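Local coordinates for protein phosphotriesterase, putative (Deinococcus radiodurans, PDB 4J35) that is a two-metal hydrolase of the phosphotriesterase family, probably a lactonase by nature, here engineered towards hydrolysis of organophosphates, at residues A[48-53]-A[84-89]; A[54-59]-A[288-293]; A[175-180]-A[202-207]. The protein carries 7 engineered substitutions. All blocks are in the same frame, centred on the assembly; numbering follows the deposited sequence.

Contact 1. Residues A[48-53]-A[84-89]; sequences SCTETA and EATGLQ
Ala-53 sits at the tight end of this contact, where two outer helices of the TIM barrel, 42-58 and 76-86, lie side by side. Its CB fits against Thr-86 and against Leu-88: OG1 of Thr-86 stands 3.7 Å from Ala-53 CB, and CD2 of Leu-88 is 3.8 Å from the same methyl. Leu-88 CG lies anti to the backbone N (chi1 -178°), and the Leu-88 side chain also touches Trp-267 of strand 266-269, so this end faces the buried layer between helices and barrel strands. One turn back along helix 42-58 the fit is looser and faces solvent. There Thr-50 and Thr-86 cross obliquely, with CB of Thr-50 3.8 Å from CG2 of Thr-86, and CG2 of Thr-50 reaches CB of the exposed Ala-85 at 4.0 Å. No hydrogen bond spans the two segments. Both threonine hydroxyls turn back to their own helices, that of Thr-50 to the carbonyls of Leu-46 and Ala-47 and that of Thr-86 to Val-82 O, which leaves carbon groups to do most of the touching. Gly-87, with positive phi, takes the chain out of helix 76-86 towards strand 89-91. Thr-86 OG1 spans that exit as an ST turn, accepting the N-H of Leu-88 at 3.1 Å from Leu-88 N in a nearly straight bond of 165°.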
loop_
_atom_site.group_PDB
_atom_site.type_symbol
_atom_site.label_atom_id
_atom_site.label_comp_id
_atom_site.label_asym_id
_atom_site.label_seq_id
_atom_site.Cartn_x
_atom_site.Cartn_y
_atom_site.Cartn_z
ATOM N N SER A 48 -6.657 -18.430 7.866
ATOM C CA SER A 48 -5.327 -17.871 8.045
ATOM C C SER A 48 -5.379 -16.343 8.212
ATOM O O SER A 48 -4.726 -15.782 9.092
ATOM C CB SER A 48 -4.465 -18.248 6.845
ATOM O OG SER A 48 -3.129 -17.828 7.035
ATOM N N CYS A 49 -6.165 -15.686 7.365
ATOM C CA CYS A 49 -6.292 -14.221 7.377
ATOM C C CYS A 49 -6.983 -13.679 8.641
ATOM O O CYS A 49 -6.571 -12.656 9.171
ATOM C CB CYS A 49 -7.041 -13.751 6.115
ATOM S SG CYS A 49 -6.108 -14.027 4.644
ATOM N N THR A 50 -8.017 -14.368 9.132
ATOM C CA THR A 50 -8.668 -13.988 10.393
ATOM C C THR A 50 -7.757 -14.210 11.612
ATOM O O THR A 50 -7.798 -13.461 12.586
ATOM C CB THR A 50 -9.983 -14.757 10.644
ATOM O OG1 THR A 50 -9.710 -16.155 10.681
ATOM C CG2 THR A 50 -11.031 -14.454 9.567
ATOM N N GLU A 51 -6.964 -15.271 11.569
ATOM C CA GLU A 51 -5.952 -15.515 12.595
ATOM C C GLU A 51 -4.990 -14.290 12.636
ATOM O O GLU A 51 -4.680 -13.742 13.710
ATOM C CB GLU A 51 -5.237 -16.835 12.255
ATOM C CG GLU A 51 -4.279 -17.417 13.291
ATOM C CD GLU A 51 -4.985 -18.109 14.476
ATOM O OE1 GLU A 51 -6.239 -18.080 14.532
ATOM O OE2 GLU A 51 -4.277 -18.676 15.354
ATOM N N THR A 52 -4.543 -13.849 11.464
ATOM C CA THR A 52 -3.580 -12.745 11.384
ATOM C C THR A 52 -4.236 -11.447 11.845
ATOM O O THR A 52 -3.641 -10.652 12.593
ATOM C CB THR A 52 -3.026 -12.597 9.954
ATOM O OG1 THR A 52 -2.190 -13.713 9.663
ATOM C CG2 THR A 52 -2.202 -11.292 9.801
ATOM N N ALA A 53 -5.478 -11.233 11.421
ATOM C CA ALA A 53 -6.209 -10.059 11.862
ATOM C C ALA A 53 -6.321 -10.045 13.384
ATOM O O ALA A 53 -6.236 -9.005 14.027
ATOM C CB ALA A 53 -7.596 -10.019 11.256
ATOM N N GLU A 84 -15.516 -8.469 8.904
ATOM C CA GLU A 84 -16.727 -8.775 9.664
ATOM C C GLU A 84 -16.506 -9.915 10.659
ATOM O O GLU A 84 -17.192 -10.002 11.683
ATOM C CB GLU A 84 -17.884 -9.128 8.718
ATOM C CG GLU A 84 -18.416 -7.953 7.891
ATOM C CD GLU A 84 -19.543 -8.351 6.929
ATOM O OE1 GLU A 84 -19.795 -9.564 6.767
ATOM O OE2 GLU A 84 -20.180 -7.446 6.340
ATOM N N ALA A 85 -15.549 -10.793 10.379
ATOM C CA ALA A 85 -15.271 -11.893 11.293
ATOM C C ALA A 85 -14.435 -11.449 12.510
ATOM O O ALA A 85 -14.538 -12.039 13.573
ATOM C CB ALA A 85 -14.583 -13.029 10.554
ATOM N N THR A 86 -13.628 -10.397 12.367
ATOM C CA THR A 86 -12.653 -10.054 13.397
ATOM C C THR A 86 -12.808 -8.677 14.008
ATOM O O THR A 86 -12.314 -8.427 15.109
ATOM C CB THR A 86 -11.244 -10.110 12.822
ATOM O OG1 THR A 86 -11.125 -9.117 11.797
ATOM C CG2 THR A 86 -10.972 -11.481 12.237
ATOM N N GLY A 87 -13.454 -7.773 13.283
ATOM C CA GLY A 87 -13.549 -6.392 13.699
ATOM C C GLY A 87 -12.394 -5.543 13.208
ATOM O O GLY A 87 -12.374 -4.348 13.453
ATOM N N LEU A 88 -11.426 -6.148 12.525
ATOM C CA LEU A 88 -10.352 -5.376 11.916
ATOM C C LEU A 88 -10.921 -4.561 10.742
ATOM O O LEU A 88 -11.617 -5.097 9.883
ATOM C CB LEU A 88 -9.244 -6.296 11.400
ATOM C CG LEU A 88 -8.032 -5.572 10.791
ATOM C CD1 LEU A 88 -7.190 -4.992 11.915
ATOM C CD2 LEU A 88 -7.224 -6.448 9.935
ATOM N N GLN A 89 -10.637 -3.266 10.730
ATOM C CA GLN A 89 -11.076 -2.387 9.655
ATOM C C GLN A 89 -10.110 -2.501 8.478
ATOM O O GLN A 89 -8.889 -2.478 8.667
ATOM C CB GLN A 89 -11.180 -0.944 10.163
ATOM C CG GLN A 89 -12.359 -0.789 11.134
ATOM C CD GLN A 89 -12.367 0.489 11.972
ATOM O OE1 GLN A 89 -11.335 1.105 12.239
ATOM N NE2 GLN A 89 -13.555 0.873 12.410
#

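Contact 2. Residues A[54-59]-A[288-293]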
loop_
_atom_site.group_PDB
_atom_site.type_symbol
_atom_site.label_atom_id
_atom_site.label_comp_id
_atom_site.label_asym_id
_atom_site.label_seq_id
_atom_site.Cartn_x
_atom_site.Cartn_y
_atom_site.Cartn_z
ATOM N N ARG A 54 -6.564 -11.201 13.980
ATOM C CA ARG A 54 -6.663 -11.221 15.429
ATOM C C ARG A 54 -5.358 -10.862 16.095
ATOM O O ARG A 54 -5.361 -10.200 17.133
ATOM C CB ARG A 54 -7.127 -12.596 15.912
ATOM C CG ARG A 54 -8.549 -12.813 15.619
ATOM C CD ARG A 54 -9.069 -14.196 16.047
ATOM N NE ARG A 54 -10.396 -14.414 15.474
ATOM C CZ ARG A 54 -11.441 -13.621 15.684
ATOM N NH1 ARG A 54 -11.334 -12.567 16.476
ATOM N NH2 ARG A 54 -12.604 -13.872 15.109
ATOM N N ALA A 55 -4.250 -11.340 15.544
ATOM C CA ALA A 55 -2.953 -11.012 16.095
ATOM C C ALA A 55 -2.680 -9.496 16.017
ATOM O O ALA A 55 -2.020 -8.914 16.880
ATOM C CB ALA A 55 -1.879 -11.774 15.373
ATOM N N LEU A 56 -3.179 -8.859 14.977
ATOM C CA LEU A 56 -2.978 -7.426 14.829
ATOM C C LEU A 56 -3.815 -6.674 15.829
ATOM O O LEU A 56 -3.337 -5.776 16.512
ATOM C CB LEU A 56 -3.322 -6.984 13.387
ATOM C CG LEU A 56 -2.300 -7.403 12.339
ATOM C CD1 LEU A 56 -2.806 -7.150 10.871
ATOM C CD2 LEU A 56 -0.998 -6.647 12.566
ATOM N N LEU A 57 -5.084 -7.032 15.934
ATOM C CA LEU A 57 -5.931 -6.415 16.923
ATOM C C LEU A 57 -5.335 -6.560 18.342
ATOM O O LEU A 57 -5.396 -5.634 19.156
ATOM C CB LEU A 57 -7.330 -7.007 16.862
ATOM C CG LEU A 57 -8.175 -6.640 15.651
ATOM C CD1 LEU A 57 -9.319 -7.620 15.530
ATOM C CD2 LEU A 57 -8.710 -5.225 15.802
ATOM N N ALA A 58 -4.732 -7.708 18.628
ATOM C CA ALA A 58 -4.065 -7.906 19.915
ATOM C C ALA A 58 -2.957 -6.874 20.117
ATOM O O ALA A 58 -2.605 -6.534 21.241
ATOM C CB ALA A 58 -3.489 -9.334 20.018
ATOM N N ARG A 59 -2.405 -6.349 19.037
ATOM C CA ARG A 59 -1.283 -5.445 19.208
ATOM C C ARG A 59 -1.732 -3.975 19.152
ATOM O O ARG A 59 -0.908 -3.072 19.152
ATOM C CB ARG A 59 -0.212 -5.763 18.175
ATOM C CG ARG A 59 0.505 -7.096 18.460
ATOM C CD ARG A 59 1.216 -7.591 17.220
ATOM N NE ARG A 59 2.134 -8.685 17.518
ATOM C CZ ARG A 59 1.748 -9.910 17.858
ATOM N NH1 ARG A 59 0.458 -10.197 17.988
ATOM N NH2 ARG A 59 2.666 -10.837 18.108
ATOM N N HIS A 288 6.319 -10.023 7.781
ATOM C CA HIS A 288 4.972 -10.383 8.185
ATOM C C HIS A 288 4.429 -9.297 9.060
ATOM O O HIS A 288 5.176 -8.499 9.613
ATOM C CB HIS A 288 5.019 -11.727 8.976
ATOM C CG HIS A 288 5.781 -11.627 10.255
ATOM N ND1 HIS A 288 5.226 -11.121 11.408
ATOM C CD2 HIS A 288 7.067 -11.924 10.553
ATOM C CE1 HIS A 288 6.130 -11.144 12.374
ATOM N NE2 HIS A 288 7.260 -11.616 11.873
ATOM N N PRO A 289 3.109 -9.201 9.172
ATOM C CA PRO A 289 2.572 -7.931 9.699
ATOM C C PRO A 289 2.665 -7.661 11.204
ATOM O O PRO A 289 2.147 -6.657 11.676
ATOM C CB PRO A 289 1.105 -7.989 9.288
ATOM C CG PRO A 289 0.824 -9.453 9.146
ATOM C CD PRO A 289 2.063 -10.031 8.568
ATOM N N LEU A 290 3.304 -8.540 11.971
ATOM C CA LEU A 290 3.482 -8.295 13.391
ATOM C C LEU A 290 4.858 -7.715 13.723
ATOM O O LEU A 290 5.159 -7.409 14.888
ATOM C CB LEU A 290 3.333 -9.669 14.152
ATOM C CG LEU A 290 2.136 -10.485 13.679
ATOM C CD1 LEU A 290 2.089 -11.864 14.425
ATOM C CD2 LEU A 290 0.851 -9.770 13.936
ATOM N N HIS A 291 5.728 -7.671 12.725
ATOM C CA HIS A 291 7.115 -7.257 12.881
ATOM C C HIS A 291 7.246 -5.799 13.352
ATOM O O HIS A 291 8.074 -5.487 14.208
ATOM C CB HIS A 291 7.824 -7.498 11.552
ATOM C CG HIS A 291 9.218 -6.959 11.467
ATOM N ND1 HIS A 291 10.167 -7.166 12.442
ATOM C CD2 HIS A 291 9.834 -6.257 10.492
ATOM C CE1 HIS A 291 11.305 -6.610 12.076
ATOM N NE2 HIS A 291 11.127 -6.041 10.897
ATOM N N ILE A 292 6.355 -4.918 12.915
ATOM C CA ILE A 292 6.566 -3.510 13.222
ATOM C C ILE A 292 6.228 -3.326 14.706
ATOM O O ILE A 292 7.021 -2.802 15.482
ATOM C CB ILE A 292 5.748 -2.571 12.341
ATOM C CG1 ILE A 292 6.522 -2.365 11.051
ATOM C CG2 ILE A 292 5.514 -1.263 13.078
ATOM C CD1 ILE A 292 5.704 -1.679 9.930
ATOM N N SER A 293 5.076 -3.862 15.101
ATOM C CA SER A 293 4.684 -3.878 16.501
ATOM C C SER A 293 5.711 -4.538 17.434
ATOM O O SER A 293 6.053 -3.961 18.476
ATOM C CB SER A 293 3.328 -4.541 16.667
ATOM O OG SER A 293 2.342 -3.896 15.885
HETATM O O HOH W 1 1.511 -1.941 17.394
#
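Leu-56 faces Leu-290 and Arg-59 faces Ser-293, each pair with CA atoms 6.7 Å apart, as the last turn of helix 42-58 runs past the type I turn 288-291 and the first turn of helix 291-303. Leu-290 is the central side chain. Its CD2 branch rests on CB of Ala-55 at 3.7 Å and meets CD2 of Leu-56 at 3.9 Å. The same Leu-56 methyl lies 3.3 Å from Pro-289 O, with CB of Pro-289 beside it. In the TIM barrel this packing sets the helix that follows the first barrel strand, 17-26, beside helix 291-303, which comes after the last, 266-269, where the ring of helices closes; Leu-56 and Pro-289 both reach Trp-267 of that last strand. Arg-59, extended from CG to NE, crosses Leu-290 at about a right angle and lays one guanidinium face over it, with the Leu-290 CD1 methyl towards the rim. Polar ties hold this flat group: NH1 donates to Ala-55 O at 3.0 Å, and NE forms a salt bridge with Asp-294. Ser-293 CB lies near the guanidinium plane, 3.8 Å from Arg-59 CD. A water donates to Arg-59 O and lies 2.6 Å from Ser-293 OG, bridging the segments. Within segment 288-293, His-288 ND1 accepts the N-H of Leu-290, a capping bond at the turn that leads into helix 291-303.

Contact 3. Residues A[175-180]-A[202-207]; sequences THTQDG and IGHMDG. Engineered in segment 175-180: Asp-179 (natural residue Glu). With CO (cobalt (II) ion), chain B.
His-176 and His-204 grip one cobalt ion between them, ND1 of His-176 at 2.1 Å and NE2 of His-204 at 2.0 Å from the metal. The rings are steeply inclined, planes at 83°, with His-176 ND1 at the edge of the His-204 ring. Lys-143, probably carboxylated, also binds this cobalt and bridges it to a second one held with His-21, His-23 and Asp-264, the binuclear centre of phosphotriesterase-like enzymes. Second-shell bonds fix the rotation of both imidazoles: His-176 NE2 donates to Gln-178 OE1 at 2.8 Å, in the plane of its ring, and His-204 ND1 bonds Asp-227. The loops are also tied to each other through two threonines. Gly-203 N donates to Thr-175 OG1 at 2.9 Å, almost straight at 170°. In Thr-177, chi1 of 57° sets OG1 between the backbone N and the carbonyl carbon, from where it donates to Gly-203 O at 2.7 Å. A water joins Thr-177 O, Gly-180 N and His-204 O. Around these bonds the backbones are close: a side chain on Gly-203 would run into Thr-175 O. Thr-177 CG2 meets CG2 of Ile-202 at 4.0 Å, the side chains crossing at about a right angle. An alanine in place of Thr-177 would probably leave Gly-203 O without its hydroxyl donor and open a gap beside the Ile-202 methyl. The segments lie at the C-terminal ends of adjacent parallel barrel strands, 173-174 and 200-202. Gln-186 of helix 183-192 bonds Thr-175 OG1 and His-176 O, while Met-205 and Ile-202 pack on Thr-217 of helix 211-218.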
loop_
_atom_site.group_PDB
_atom_site.type_symbol
_atom_site.label_atom_id
_atom_site.label_comp_id
_atom_site.label_asym_id
_atom_site.label_seq_id
_atom_site.Cartn_x
_atom_site.Cartn_y
_atom_site.Cartn_z
ATOM N N THR A 175 1.115 4.860 -3.361
ATOM C CA THR A 175 1.847 4.400 -4.522
ATOM C C THR A 175 2.841 3.273 -4.260
ATOM O O THR A 175 3.179 2.942 -3.119
ATOM C CB THR A 175 2.625 5.517 -5.224
ATOM O OG1 THR A 175 3.844 5.776 -4.529
ATOM C CG2 THR A 175 1.795 6.786 -5.284
ATOM N N HIS A 176 3.257 2.681 -5.382
ATOM C CA HIS A 176 4.358 1.751 -5.456
ATOM C C HIS A 176 5.499 2.425 -6.224
ATOM O O HIS A 176 5.268 2.987 -7.293
ATOM C CB HIS A 176 3.882 0.495 -6.224
ATOM C CG HIS A 176 4.983 -0.424 -6.700
ATOM N ND1 HIS A 176 5.211 -1.667 -6.168
ATOM C CD2 HIS A 176 5.849 -0.304 -7.742
ATOM C CE1 HIS A 176 6.202 -2.258 -6.817
ATOM N NE2 HIS A 176 6.608 -1.451 -7.771
ATOM N N THR A 177 6.701 2.391 -5.668
ATOM C CA THR A 177 7.903 2.755 -6.407
ATOM C C THR A 177 8.740 1.498 -6.590
ATOM O O THR A 177 8.798 0.638 -5.706
ATOM C CB THR A 177 8.758 3.862 -5.707
ATOM O OG1 THR A 177 9.129 3.450 -4.382
ATOM C CG2 THR A 177 7.983 5.175 -5.610
ATOM N N GLN A 178 9.393 1.390 -7.738
ATOM C CA GLN A 178 10.156 0.196 -8.080
ATOM C C GLN A 178 11.646 0.427 -7.785
ATOM O O GLN A 178 12.235 1.401 -8.247
ATOM C CB GLN A 178 9.917 -0.127 -9.552
ATOM C CG GLN A 178 10.578 -1.381 -10.078
ATOM C CD GLN A 178 9.969 -2.650 -9.504
ATOM O OE1 GLN A 178 8.800 -2.672 -9.112
ATOM N NE2 GLN A 178 10.760 -3.710 -9.447
ATOM N N ASP A 179 12.241 -0.470 -7.009
ATOM C CA ASP A 179 13.664 -0.410 -6.660
ATOM C C ASP A 179 14.154 0.989 -6.219
ATOM O O ASP A 179 15.211 1.442 -6.641
ATOM C CB ASP A 179 14.524 -0.959 -7.818
ATOM C CG ASP A 179 16.019 -0.954 -7.505
ATOM O OD1 ASP A 179 16.500 -1.819 -6.726
ATOM O OD2 ASP A 179 16.726 -0.080 -8.059
ATOM N N GLY A 180 13.396 1.657 -5.349
ATOM C CA GLY A 180 13.862 2.879 -4.720
ATOM C C GLY A 180 14.069 4.033 -5.691
ATOM O O GLY A 180 14.944 4.862 -5.470
ATOM N N ILE A 202 3.645 8.366 -0.832
ATOM C CA ILE A 202 4.510 7.794 -1.848
ATOM C C ILE A 202 5.111 6.569 -1.223
ATOM O O ILE A 202 5.745 6.663 -0.169
ATOM C CB ILE A 202 5.661 8.696 -2.232
ATOM C CG1 ILE A 202 5.116 10.042 -2.764
ATOM C CG2 ILE A 202 6.568 8.013 -3.252
ATOM C CD1 ILE A 202 4.181 9.905 -4.029
ATOM N N GLY A 203 4.907 5.439 -1.867
ATOM C CA GLY A 203 5.288 4.175 -1.256
ATOM C C GLY A 203 6.655 3.617 -1.567
ATOM O O GLY A 203 7.362 4.068 -2.457
ATOM N N HIS A 204 7.000 2.578 -0.804
ATOM C CA HIS A 204 8.253 1.850 -0.927
ATOM C C HIS A 204 9.487 2.753 -0.892
ATOM O O HIS A 204 10.516 2.453 -1.522
ATOM C CB HIS A 204 8.241 0.952 -2.193
ATOM C CG HIS A 204 7.042 0.056 -2.321
ATOM N ND1 HIS A 204 6.308 -0.389 -1.240
ATOM C CD2 HIS A 204 6.454 -0.484 -3.413
ATOM C CE1 HIS A 204 5.329 -1.178 -1.668
ATOM N NE2 HIS A 204 5.389 -1.241 -2.983
ATOM N N MET A 205 9.402 3.827 -0.116
ATOM C CA MET A 205 10.495 4.783 -0.015
ATOM C C MET A 205 11.627 4.277 0.819
ATOM O O MET A 205 12.703 4.848 0.809
ATOM C CB MET A 205 9.981 6.139 0.480
ATOM C CG MET A 205 9.132 6.821 -0.550
ATOM S SD MET A 205 10.141 7.556 -1.901
ATOM C CE MET A 205 11.158 8.663 -0.939
ATOM N N ASP A 206 11.405 3.165 1.526
ATOM C CA ASP A 206 12.484 2.537 2.242
ATOM C C ASP A 206 13.425 1.806 1.304
ATOM O O ASP A 206 14.492 1.360 1.706
ATOM C CB ASP A 206 11.926 1.584 3.299
ATOM C CG ASP A 206 10.848 0.663 2.777
ATOM O OD1 ASP A 206 10.168 0.979 1.785
ATOM O OD2 ASP A 206 10.661 -0.420 3.382
ATOM N N GLY A 207 13.023 1.659 0.056
ATOM C CA GLY A 207 13.859 1.005 -0.935
ATOM C C GLY A 207 15.101 1.799 -1.318
ATOM O O GLY A 207 15.956 1.295 -2.042
HETATM CO CO CO B . 4.364 -2.335 -4.314
HETATM O O HOH W 2 11.191 0.884 -3.875
#

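Contacts 1 and 2 share helix 42-58 and touch, Thr-52 of one packing on Pro-289 of the other; they set its successive turns against neighbouring outer helices of the barrel. Both are partly buried and mainly apolar across the interface, contact 2 adding a guanidinium laid over a leucine and a bridging water. Contact 3 is buried, its centre about 10 Å from that of the chain, against about 18 and 17 Å for contacts 1 and 2. It joins loops at the mouth of the barrel, and there metal bonds and direct hydrogen bonds cross between the segments. The nearest atoms of contacts 2 and 3 are about 8 Å apart. Those of contacts 1 and 3 are about 17 Å apart.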